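Local coordinates for PUA domain-containing protein (Archaeoglobus fulgidus DSM 4304, PDB 2Q07) that belongs to the archaeosine synthase type 1 family and probably takes part in archaeosine-tRNA biosynthesis, and may bind RNA, at residues 50-55 with 154-159. Residues are numbered along the deposited sequence; the frame is centred on the assembly and turned at random.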
loop_
_atom_site.group_PDB
_atom_site.type_symbol
_atom_site.label_atom_id
_atom_site.label_comp_id
_atom_site.label_asym_id
_atom_site.label_seq_id
_atom_site.Cartn_x
_atom_site.Cartn_y
_atom_site.Cartn_z
ATOM N N ARG A 50 -14.798 -7.551 8.213
ATOM C CA ARG A 50 -15.769 -8.213 7.349
ATOM C C ARG A 50 -17.205 -8.054 7.871
ATOM O O ARG A 50 -18.122 -7.764 7.101
ATOM C CB ARG A 50 -15.413 -9.691 7.184
ATOM C CG ARG A 50 -14.337 -9.933 6.145
ATOM C CD ARG A 50 -14.062 -11.411 5.920
ATOM N NE ARG A 50 -13.389 -12.041 7.051
ATOM C CZ ARG A 50 -13.960 -12.911 7.880
ATOM N NH1 ARG A 50 -15.229 -13.262 7.711
ATOM N NH2 ARG A 50 -13.255 -13.439 8.876
ATOM N N ALA A 51 -17.399 -8.226 9.178
ATOM C CA ALA A 51 -18.727 -8.078 9.775
ATOM C C ALA A 51 -19.244 -6.663 9.535
ATOM O O ALA A 51 -20.397 -6.464 9.151
ATOM C CB ALA A 51 -18.672 -8.370 11.272
ATOM N N LEU A 52 -18.383 -5.678 9.771
ATOM C CA LEU A 52 -18.743 -4.280 9.569
ATOM C C LEU A 52 -19.167 -4.000 8.129
ATOM O O LEU A 52 -20.248 -3.475 7.881
ATOM C CB LEU A 52 -17.557 -3.384 9.921
ATOM C CG LEU A 52 -17.653 -2.638 11.244
ATOM C CD1 LEU A 52 -16.352 -1.881 11.510
ATOM C CD2 LEU A 52 -18.842 -1.685 11.187
ATOM N N ARG A 53 -18.303 -4.351 7.184
ATOM C CA ARG A 53 -18.595 -4.125 5.774
ATOM C C ARG A 53 -19.768 -4.963 5.298
ATOM O O ARG A 53 -20.300 -4.755 4.204
ATOM C CB ARG A 53 -17.349 -4.412 4.938
ATOM C CG ARG A 53 -16.279 -3.361 5.151
ATOM C CD ARG A 53 -14.979 -3.690 4.455
ATOM N NE ARG A 53 -14.391 -2.477 3.898
ATOM C CZ ARG A 53 -14.658 -2.017 2.679
ATOM N NH1 ARG A 53 -15.493 -2.678 1.895
ATOM N NH2 ARG A 53 -14.111 -0.889 2.253
ATOM N N SER A 54 -20.171 -5.909 6.131
ATOM C CA SER A 54 -21.295 -6.775 5.812
ATOM C C SER A 54 -22.614 -6.083 6.182
ATOM O O SER A 54 -23.637 -6.247 5.504
ATOM C CB SER A 54 -21.166 -8.090 6.580
ATOM O OG SER A 54 -22.302 -8.900 6.369
ATOM N N LYS A 55 -22.574 -5.296 7.250
ATOM C CA LYS A 55 -23.748 -4.588 7.728
ATOM C C LYS A 55 -23.911 -3.179 7.164
ATOM O O LYS A 55 -24.976 -2.568 7.306
ATOM C CB LYS A 55 -23.733 -4.543 9.257
ATOM C CG LYS A 55 -24.196 -5.839 9.922
ATOM C CD LYS A 55 -23.367 -7.043 9.488
ATOM C CE LYS A 55 -23.876 -8.328 10.131
ATOM N NZ LYS A 55 -23.864 -8.245 11.622
ATOM N N GLU A 154 -25.902 1.783 13.218
ATOM C CA GLU A 154 -26.918 2.736 12.771
ATOM C C GLU A 154 -26.315 4.139 12.736
ATOM O O GLU A 154 -26.584 4.907 11.814
ATOM C CB GLU A 154 -28.155 2.715 13.680
ATOM C CG GLU A 154 -29.114 1.567 13.395
ATOM C CD GLU A 154 -29.542 1.504 11.930
ATOM O OE1 GLU A 154 -29.994 2.538 11.391
ATOM O OE2 GLU A 154 -29.432 0.418 11.321
ATOM N N ARG A 155 -25.499 4.466 13.737
ATOM C CA ARG A 155 -24.839 5.773 13.789
ATOM C C ARG A 155 -23.877 5.892 12.606
ATOM O O ARG A 155 -23.753 6.950 11.987
ATOM C CB ARG A 155 -24.029 5.945 15.084
ATOM C CG ARG A 155 -24.830 6.239 16.336
ATOM C CD ARG A 155 -23.940 6.927 17.374
ATOM N NE ARG A 155 -24.685 7.424 18.528
ATOM C CZ ARG A 155 -25.028 6.680 19.574
ATOM N NH1 ARG A 155 -24.684 5.398 19.616
ATOM N NH2 ARG A 155 -25.721 7.216 20.574
ATOM N N LEU A 156 -23.183 4.800 12.313
ATOM C CA LEU A 156 -22.241 4.790 11.205
ATOM C C LEU A 156 -22.971 5.000 9.881
ATOM O O LEU A 156 -22.574 5.837 9.083
ATOM C CB LEU A 156 -21.456 3.472 11.175
ATOM C CG LEU A 156 -20.382 3.410 10.079
ATOM C CD1 LEU A 156 -19.455 4.622 10.202
ATOM C CD2 LEU A 156 -19.592 2.118 10.206
ATOM N N LYS A 157 -24.039 4.239 9.647
ATOM C CA LYS A 157 -24.798 4.386 8.409
ATOM C C LYS A 157 -25.271 5.826 8.218
ATOM O O LYS A 157 -25.270 6.362 7.110
ATOM C CB LYS A 157 -26.025 3.475 8.417
ATOM C CG LYS A 157 -25.715 2.003 8.302
ATOM C CD LYS A 157 -27.002 1.198 8.334
ATOM C CE LYS A 157 -26.732 -0.291 8.237
ATOM N NZ LYS A 157 -27.993 -1.053 8.384
ATOM N N GLN A 158 -25.667 6.459 9.313
ATOM C CA GLN A 158 -26.166 7.816 9.218
ATOM C C GLN A 158 -25.105 8.854 8.902
ATOM O O GLN A 158 -25.436 9.995 8.603
ATOM C CB GLN A 158 -26.955 8.163 10.484
ATOM C CG GLN A 158 -28.364 7.584 10.407
ATOM C CD GLN A 158 -29.154 7.681 11.697
ATOM O OE1 GLN A 158 -29.077 8.680 12.422
ATOM N NE2 GLN A 158 -29.943 6.640 11.980
ATOM N N GLU A 159 -23.837 8.447 8.944
ATOM C CA GLU A 159 -22.716 9.342 8.645
ATOM C C GLU A 159 -22.053 9.070 7.292
ATOM O O GLU A 159 -21.496 9.981 6.697
ATOM C CB GLU A 159 -21.615 9.234 9.710
ATOM C CG GLU A 159 -21.959 9.756 11.097
ATOM C CD GLU A 159 -22.420 11.197 11.095
ATOM O OE1 GLU A 159 -21.942 11.990 10.255
ATOM O OE2 GLU A 159 -23.259 11.542 11.949
#
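Leu-52 and Leu-156 meet methyl to methyl between two helices, CD2 of Leu-52 lying 4.0 Å from CD2 of Leu-156, with the two side chains crossing at about a right angle. Leu-156 leaves its helix pointing at segment 50-55. Its CG is anti to the backbone N (chi1 -177°), which carries CG and its methyls toward Leu-52. Leu-52 starts off to one side of segment 154-159 and closes the distance with its outer methyl. Both leucines are buried, and they sit over the sheet: Leu-52 also touches Leu-35 and Leu-156 touches Leu-33, both on strand 31-36, while Leu-156 reaches Val-117 on strand 115-118 as well. The contact thus joins helices 47-55 and 150-160 above a mixed, largely parallel sheet in the DUF5591 part of the chain, an alpha/beta unit of the UDG-like clan. Farther out, the interface turns polar. Lys-157, its CG beside the backbone N (chi1 -70°) and its chain extended beyond CG, reaches the C-terminal end of helix 47-55, bringing CE to 3.0 Å from the carbonyl O of Lys-55, a short approach for a carbon, and one that may partly reflect how the lysine was modelled. Its NZ stands 3.5 Å from the same oxygen, so the ammonium lies near this carbonyl without forming a bond to it. The charge is instead paired within its own helix, NZ of Lys-157 being 3.6 Å from OE2 of Glu-154 in a salt bridge. The Lys-55 side chain turns off from segment 154-159, so its backbone carbonyl is what meets Lys-157.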